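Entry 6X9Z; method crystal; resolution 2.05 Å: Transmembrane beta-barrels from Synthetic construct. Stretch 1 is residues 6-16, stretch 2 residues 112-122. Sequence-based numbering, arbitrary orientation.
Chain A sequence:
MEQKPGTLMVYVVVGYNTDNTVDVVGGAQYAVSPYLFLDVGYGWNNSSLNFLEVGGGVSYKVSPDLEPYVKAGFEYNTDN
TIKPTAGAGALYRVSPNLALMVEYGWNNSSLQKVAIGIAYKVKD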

ATOM      1  N   GLY A   6      -9.297   6.061 -12.736  1.00 31.49           N
ATOM      2  CA  GLY A   6      -8.731   5.162 -13.714  1.00 31.76           C
ATOM      3  C   GLY A   6      -7.224   5.054 -13.661  1.00 31.78           C
ATOM      4  O   GLY A   6      -6.654   4.233 -14.388  1.00 31.95           O
ATOM      5  N   THR A   7      -6.566   5.867 -12.839  1.00 31.67           N
ATOM      6  CA  THR A   7      -5.124   5.756 -12.667  1.00 32.64           C
ATOM      7  C   THR A   7      -4.785   4.397 -12.072  1.00 32.03           C
ATOM      8  O   THR A   7      -5.357   3.998 -11.053  1.00 31.82           O
ATOM      9  CB  THR A   7      -4.602   6.874 -11.768  1.00 33.30           C
ATOM     10  OG1 THR A   7      -4.797   8.139 -12.414  1.00 33.70           O
ATOM     11  CG2 THR A   7      -3.118   6.679 -11.481  1.00 34.29           C
ATOM     12  N   LEU A   8      -3.874   3.679 -12.718  0.46 32.29           N
ATOM     13  CA  LEU A   8      -3.386   2.398 -12.230  1.00 32.68           C
ATOM     14  C   LEU A   8      -1.909   2.532 -11.902  1.00 34.16           C
ATOM     15  O   LEU A   8      -1.126   3.025 -12.723  1.00 34.39           O
ATOM     16  CB  LEU A   8      -3.598   1.289 -13.260  1.00 33.21           C
ATOM     17  CG  LEU A   8      -3.217  -0.121 -12.799  1.00 32.61           C
ATOM     18  CD1 LEU A   8      -4.096  -0.571 -11.656  1.00 32.04           C
ATOM     19  CD2 LEU A   8      -3.301  -1.099 -13.967  1.00 33.83           C
ATOM     20  N   MET A   9      -1.533   2.107 -10.703  1.00 33.66           N
ATOM     21  CA  MET A   9      -0.145   2.173 -10.279  1.00 33.66           C
ATOM     22  C   MET A   9       0.250   0.843  -9.663  1.00 33.33           C
ATOM     23  O   MET A   9      -0.449   0.331  -8.785  1.00 33.09           O
ATOM     24  CB  MET A   9       0.076   3.320  -9.296  1.00 33.34           C
ATOM     25  CG  MET A   9       0.030   4.679  -9.975  1.00 34.25           C
ATOM     26  SD  MET A   9       0.526   5.974  -8.844  1.00 35.80           S
ATOM     27  CE  MET A   9      -0.838   5.883  -7.694  1.00 37.15           C
ATOM     28  N   VAL A  10       1.356   0.289 -10.143  1.00 32.90           N
ATOM     29  CA  VAL A  10       1.951  -0.908  -9.569  1.00 32.30           C
ATOM     30  C   VAL A  10       3.019  -0.467  -8.582  1.00 32.41           C
ATOM     31  O   VAL A  10       3.832   0.413  -8.886  1.00 31.75           O
ATOM     32  CB  VAL A  10       2.550  -1.807 -10.664  1.00 31.88           C
ATOM     33  CG1 VAL A  10       3.341  -2.944 -10.041  1.00 32.39           C
ATOM     34  CG2 VAL A  10       1.451  -2.343 -11.561  1.00 32.48           C
ATOM     35  N   TYR A  11       3.010  -1.068  -7.396  1.00 31.42           N
ATOM     36  CA  TYR A  11       3.949  -0.714  -6.350  1.00 31.17           C
ATOM     37  C   TYR A  11       4.678  -1.957  -5.866  1.00 31.65           C
ATOM     38  O   TYR A  11       4.184  -3.081  -5.997  1.00 31.38           O
ATOM     39  CB  TYR A  11       3.244  -0.025  -5.173  1.00 30.88           C
ATOM     40  CG  TYR A  11       2.290  -0.906  -4.393  1.00 32.13           C
ATOM     41  CD1 TYR A  11       2.748  -1.700  -3.347  1.00 32.28           C
ATOM     42  CD2 TYR A  11       0.931  -0.928  -4.682  1.00 32.78           C
ATOM     43  CE1 TYR A  11       1.893  -2.497  -2.621  1.00 32.90           C
ATOM     44  CE2 TYR A  11       0.061  -1.727  -3.957  1.00 33.57           C
ATOM     45  CZ  TYR A  11       0.551  -2.511  -2.926  1.00 34.15           C
ATOM     46  OH  TYR A  11      -0.303  -3.307  -2.194  1.00 35.75           O
ATOM     47  N   VAL A  12       5.865  -1.738  -5.313  1.00 31.00           N
ATOM     48  CA  VAL A  12       6.608  -2.774  -4.608  1.00 31.37           C
ATOM     49  C   VAL A  12       7.195  -2.139  -3.356  1.00 31.75           C
ATOM     50  O   VAL A  12       7.840  -1.089  -3.430  1.00 31.33           O
ATOM     51  CB  VAL A  12       7.709  -3.402  -5.485  1.00 30.96           C
ATOM     52  CG1 VAL A  12       7.090  -4.318  -6.529  1.00 30.53           C
ATOM     53  CG2 VAL A  12       8.532  -2.326  -6.164  1.00 30.52           C
ATOM     54  N   VAL A  13       6.943  -2.750  -2.201  1.00 31.92           N
ATOM     55  CA  VAL A  13       7.387  -2.173  -0.940  1.00 32.30           C
ATOM     56  C   VAL A  13       8.025  -3.246  -0.076  1.00 32.62           C
ATOM     57  O   VAL A  13       7.724  -4.436  -0.186  0.88 33.03           O
ATOM     58  CB  VAL A  13       6.243  -1.486  -0.161  1.00 32.15           C
ATOM     59  CG1 VAL A  13       5.580  -0.428  -1.012  1.00 31.20           C
ATOM     60  CG2 VAL A  13       5.230  -2.511   0.336  1.00 33.18           C
ATOM     61  N   VAL A  14       8.919  -2.795   0.795  1.00 32.94           N
ATOM     62  CA  VAL A  14       9.503  -3.619   1.841  1.00 33.46           C
ATOM     63  C   VAL A  14       9.040  -3.043   3.171  1.00 33.71           C
ATOM     64  O   VAL A  14       9.189  -1.839   3.420  1.00 33.52           O
ATOM     65  CB  VAL A  14      11.036  -3.665   1.746  1.00 32.96           C
ATOM     66  CG1 VAL A  14      11.607  -2.266   1.526  1.00 33.13           C
ATOM     67  CG2 VAL A  14      11.621  -4.305   2.989  1.00 33.73           C
ATOM     68  N   GLY A  15       8.455  -3.891   4.008  1.00 34.41           N
ATOM     69  CA  GLY A  15       7.875  -3.473   5.276  1.00 35.15           C
ATOM     70  C   GLY A  15       8.595  -4.135   6.436  1.00 35.28           C
ATOM     71  O   GLY A  15       8.862  -5.338   6.404  1.00 35.23           O
ATOM     72  N   TYR A  16       8.901  -3.340   7.454  1.00 35.10           N
ATOM     73  CA  TYR A  16       9.598  -3.802   8.648  1.00 35.64           C
ATOM     74  C   TYR A  16       8.622  -3.738   9.817  1.00 36.23           C
ATOM     75  O   TYR A  16       8.248  -2.647  10.261  1.00 36.23           O
ATOM     76  CB  TYR A  16      10.839  -2.954   8.918  1.00 34.74           C
ATOM     77  CG  TYR A  16      11.804  -2.882   7.758  1.00 34.34           C
ATOM     78  CD1 TYR A  16      12.904  -3.726   7.691  0.48 34.15           C
ATOM     79  CD2 TYR A  16      11.619  -1.962   6.731  0.62 33.93           C
ATOM     80  CE1 TYR A  16      13.792  -3.659   6.637  1.00 33.63           C
ATOM     81  CE2 TYR A  16      12.498  -1.891   5.672  0.82 33.62           C
ATOM     82  CZ  TYR A  16      13.584  -2.740   5.631  0.47 33.54           C
ATOM     83  OH  TYR A  16      14.467  -2.672   4.579  0.10 33.30           O
ATOM     84  N   GLN A 112       2.647  -3.279  14.383  1.00 44.98           N
ATOM     85  CA  GLN A 112       2.839  -2.118  13.525  1.00 43.15           C
ATOM     86  C   GLN A 112       3.984  -2.363  12.553  1.00 41.28           C
ATOM     87  O   GLN A 112       4.865  -3.194  12.788  0.86 40.61           O
ATOM     88  CB  GLN A 112       3.130  -0.856  14.345  1.00 44.12           C
ATOM     89  CG  GLN A 112       2.016  -0.448  15.285  1.00 46.24           C
ATOM     90  CD  GLN A 112       2.322  -0.784  16.729  1.00 48.21           C
ATOM     91  OE1 GLN A 112       3.485  -0.906  17.118  1.00 51.10           O
ATOM     92  NE2 GLN A 112       1.279  -0.937  17.534  1.00 50.39           N
ATOM     93  N   LYS A 113       3.973  -1.612  11.455  1.00 40.14           N
ATOM     94  CA  LYS A 113       4.987  -1.788  10.430  1.00 38.62           C
ATOM     95  C   LYS A 113       5.256  -0.465   9.734  1.00 38.27           C
ATOM     96  O   LYS A 113       4.377   0.396   9.631  1.00 38.62           O
ATOM     97  CB  LYS A 113       4.571  -2.843   9.399  1.00 38.99           C
ATOM     98  CG  LYS A 113       3.352  -2.464   8.580  1.00 40.50           C
ATOM     99  CD  LYS A 113       2.978  -3.562   7.593  1.00 42.27           C
ATOM    100  CE  LYS A 113       4.067  -3.766   6.553  1.00 41.66           C
ATOM    101  NZ  LYS A 113       3.611  -4.649   5.443  1.00 46.69           N
ATOM    102  N   VAL A 114       6.490  -0.316   9.268  1.00 36.55           N
ATOM    103  CA  VAL A 114       6.895   0.776   8.395  1.00 35.75           C
ATOM    104  C   VAL A 114       7.366   0.154   7.092  1.00 35.31           C
ATOM    105  O   VAL A 114       8.193  -0.765   7.103  1.00 35.07           O
ATOM    106  CB  VAL A 114       7.992   1.642   9.034  1.00 36.01           C
ATOM    107  CG1 VAL A 114       8.559   2.624   8.023  1.00 35.27           C
ATOM    108  CG2 VAL A 114       7.431   2.381  10.241  1.00 36.72           C
ATOM    109  N   ALA A 115       6.818   0.629   5.979  1.00 34.61           N
ATOM    110  CA  ALA A 115       7.142   0.100   4.665  1.00 34.24           C
ATOM    111  C   ALA A 115       7.563   1.232   3.743  1.00 33.83           C
ATOM    112  O   ALA A 115       6.962   2.312   3.752  1.00 33.36           O
ATOM    113  CB  ALA A 115       5.956  -0.659   4.060  1.00 33.88           C
ATOM    114  N   ILE A 116       8.612   0.981   2.962  1.00 33.73           N
ATOM    115  CA  ILE A 116       9.100   1.913   1.958  1.00 33.41           C
ATOM    116  C   ILE A 116       9.174   1.176   0.631  1.00 32.76           C
ATOM    117  O   ILE A 116       9.376  -0.042   0.585  1.00 32.50           O
ATOM    118  CB  ILE A 116      10.473   2.509   2.330  1.00 34.30           C
ATOM    119  CG1 ILE A 116      11.504   1.391   2.495  1.00 35.45           C
ATOM    120  CG2 ILE A 116      10.367   3.345   3.598  1.00 34.00           C
ATOM    121  CD1 ILE A 116      12.892   1.883   2.837  1.00 43.05           C
ATOM    122  N   GLY A 117       9.002   1.922  -0.452  1.00 31.22           N
ATOM    123  CA  GLY A 117       8.998   1.313  -1.765  1.00 30.78           C
ATOM    124  C   GLY A 117       8.778   2.358  -2.835  1.00 29.97           C
ATOM    125  O   GLY A 117       8.890   3.559  -2.590  0.96 30.07           O
ATOM    126  N   ILE A 118       8.479   1.876  -4.040  1.00 29.81           N
ATOM    127  CA  ILE A 118       8.219   2.743  -5.179  1.00 29.41           C
ATOM    128  C   ILE A 118       6.839   2.423  -5.731  1.00 30.39           C
ATOM    129  O   ILE A 118       6.277   1.350  -5.500  1.00 30.13           O
ATOM    130  CB  ILE A 118       9.278   2.599  -6.288  1.00 29.32           C
ATOM    131  CG1 ILE A 118       9.251   1.177  -6.850  1.00 29.15           C
ATOM    132  CG2 ILE A 118      10.655   2.998  -5.776  1.00 29.59           C
ATOM    133  CD1 ILE A 118      10.328   0.887  -7.861  1.00 29.45           C
ATOM    134  N   ALA A 119       6.299   3.377  -6.483  1.00 30.25           N
ATOM    135  CA  ALA A 119       4.993   3.237  -7.110  1.00 30.57           C
ATOM    136  C   ALA A 119       5.113   3.669  -8.561  1.00 31.46           C
ATOM    137  O   ALA A 119       5.402   4.837  -8.842  1.00 31.01           O
ATOM    138  CB  ALA A 119       3.934   4.062  -6.374  1.00 31.18           C
ATOM    139  N   TYR A 120       4.907   2.723  -9.473  1.00 31.75           N
ATOM    140  CA  TYR A 120       5.051   2.945 -10.905  1.00 32.46           C
ATOM    141  C   TYR A 120       3.674   3.132 -11.520  1.00 33.65           C
ATOM    142  O   TYR A 120       2.776   2.315 -11.293  1.00 33.48           O
ATOM    143  CB  TYR A 120       5.768   1.761 -11.553  1.00 33.10           C
ATOM    144  CG  TYR A 120       6.117   1.927 -13.018  1.00 34.57           C
ATOM    145  CD1 TYR A 120       5.246   1.506 -14.016  1.00 34.89           C
ATOM    146  CD2 TYR A 120       7.335   2.468 -13.401  1.00 34.23           C
ATOM    147  CE1 TYR A 120       5.572   1.639 -15.359  1.00 34.78           C
ATOM    148  CE2 TYR A 120       7.670   2.603 -14.737  1.00 34.72           C
ATOM    149  CZ  TYR A 120       6.788   2.189 -15.709  1.00 35.37           C
ATOM    150  OH  TYR A 120       7.139   2.334 -17.033  1.00 35.16           O
ATOM    151  N   LYS A 121       3.513   4.201 -12.297  1.00 33.77           N
ATOM    152  CA  LYS A 121       2.223   4.559 -12.872  1.00 35.01           C
ATOM    153  C   LYS A 121       2.116   3.956 -14.268  1.00 35.79           C
ATOM    154  O   LYS A 121       2.840   4.360 -15.184  1.00 36.14           O
ATOM    155  CB  LYS A 121       2.059   6.076 -12.911  1.00 35.14           C
ATOM    156  CG  LYS A 121       0.694   6.528 -13.388  1.00 36.02           C
ATOM    157  CD  LYS A 121       0.574   8.045 -13.413  1.00 39.10           C
ATOM    158  CE  LYS A 121      -0.798   8.465 -13.922  0.97 41.04           C
ATOM    159  NZ  LYS A 121      -1.035   9.925 -13.785  0.42 44.32           N
ATOM    160  N   VAL A 122       1.224   2.984 -14.428  1.00 35.69           N
ATOM    161  CA  VAL A 122       1.034   2.337 -15.721  1.00 36.22           C
ATOM    162  C   VAL A 122      -0.174   2.930 -16.436  1.00 36.77           C
ATOM    163  O   VAL A 122      -0.066   3.970 -17.086  1.00 37.44           O
ATOM    164  CB  VAL A 122       0.887   0.807 -15.574  1.00 35.93           C
ATOM    165  CG1 VAL A 122       2.248   0.154 -15.382  1.00 36.26           C
ATOM    166  CG2 VAL A 122      -0.027   0.466 -14.416  1.00 35.36           C
TER

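Residues 8-16 and 112-121 form neighbouring antiparallel strands, their axes 4.3 Å apart at closest approach and their N-to-C directions 153° from each other. Any two residues that touch are at least 96 positions apart in sequence, so the pairing joins distant parts of the chain. Its framework is a ladder of nine backbone hydrogen bonds. Val-10, Val-12, Val-14 and Tyr-16 each exchange two with Tyr-120, Ile-118, Ile-116 and Val-114: Tyr-120 N reaches Val-10 O at 2.6 Å, for example, and Val-10 N reaches Tyr-120 O at 2.7 Å. At one end of the ladder Val-122 N adds a single bond to Leu-8 O at 2.9 Å.

Between these pairs lie the non-hydrogen-bonded ones, where CA atoms come closer: 4.2 Å between Met-9 CA and Lys-121 CA, and 3.7 Å between Gly-15 CA and Ala-115 CA. Here CA-H groups point at carbonyl oxygens already engaged by N-H groups, as from Met-9 CA to Tyr-120 O at 3.1 Å.

Alternation along each strand sorts the side chains onto two faces. Val-10, Val-12, Val-14 and Tyr-16 share one with Val-114, Ile-116, Ile-118 and Tyr-120. Most of these residues are exposed, and branched aliphatic chains suit both the extended backbone and an apolar surface, as expected of a transmembrane barrel. Across the pairs, Val-12 CG2 meets Ile-118 CG1 at 3.6 Å and Val-14 CG1 meets Ile-116 CG1 at 3.8 Å. Farther along, Leu-8 CG packs on Val-122 CG2, also at 3.6 Å.

The other face carries Met-9, Tyr-11, Val-13, Ala-115, Ala-119 and Lys-121; in two of its pairs, Tyr-11 with Ala-119 and Val-13 with Gly-117, a larger residue sits opposite a small one. Tyr-11 CB lies 4.3 Å from Ala-119 CB; the tyrosine's end leads away, and its hydroxyl is hydrogen-bonded elsewhere in the structure. Met-9 CG rests 3.8 Å from Lys-121 CB, while Lys-121 CE reaches Thr-7 CG2, also at 3.8 Å, so the lysine contributes the aliphatic part of its chain to the contact.

Two glycines belong to this face. At Gly-15 a CB would clash with Lys-113 CE and sit tightly against Ala-115 CB; without one, Lys-113 CE can lie 4.0 Å from Gly-15 CA. At Gly-117, whose backbone is almost fully extended, a CB would clash with Val-12 O and Val-13 CG1. Its absence leaves room for Val-13, whose CG2 also touches Ala-115 CB at 4.2 Å. Altogether the two stretches bury 859 Å², counting both sides.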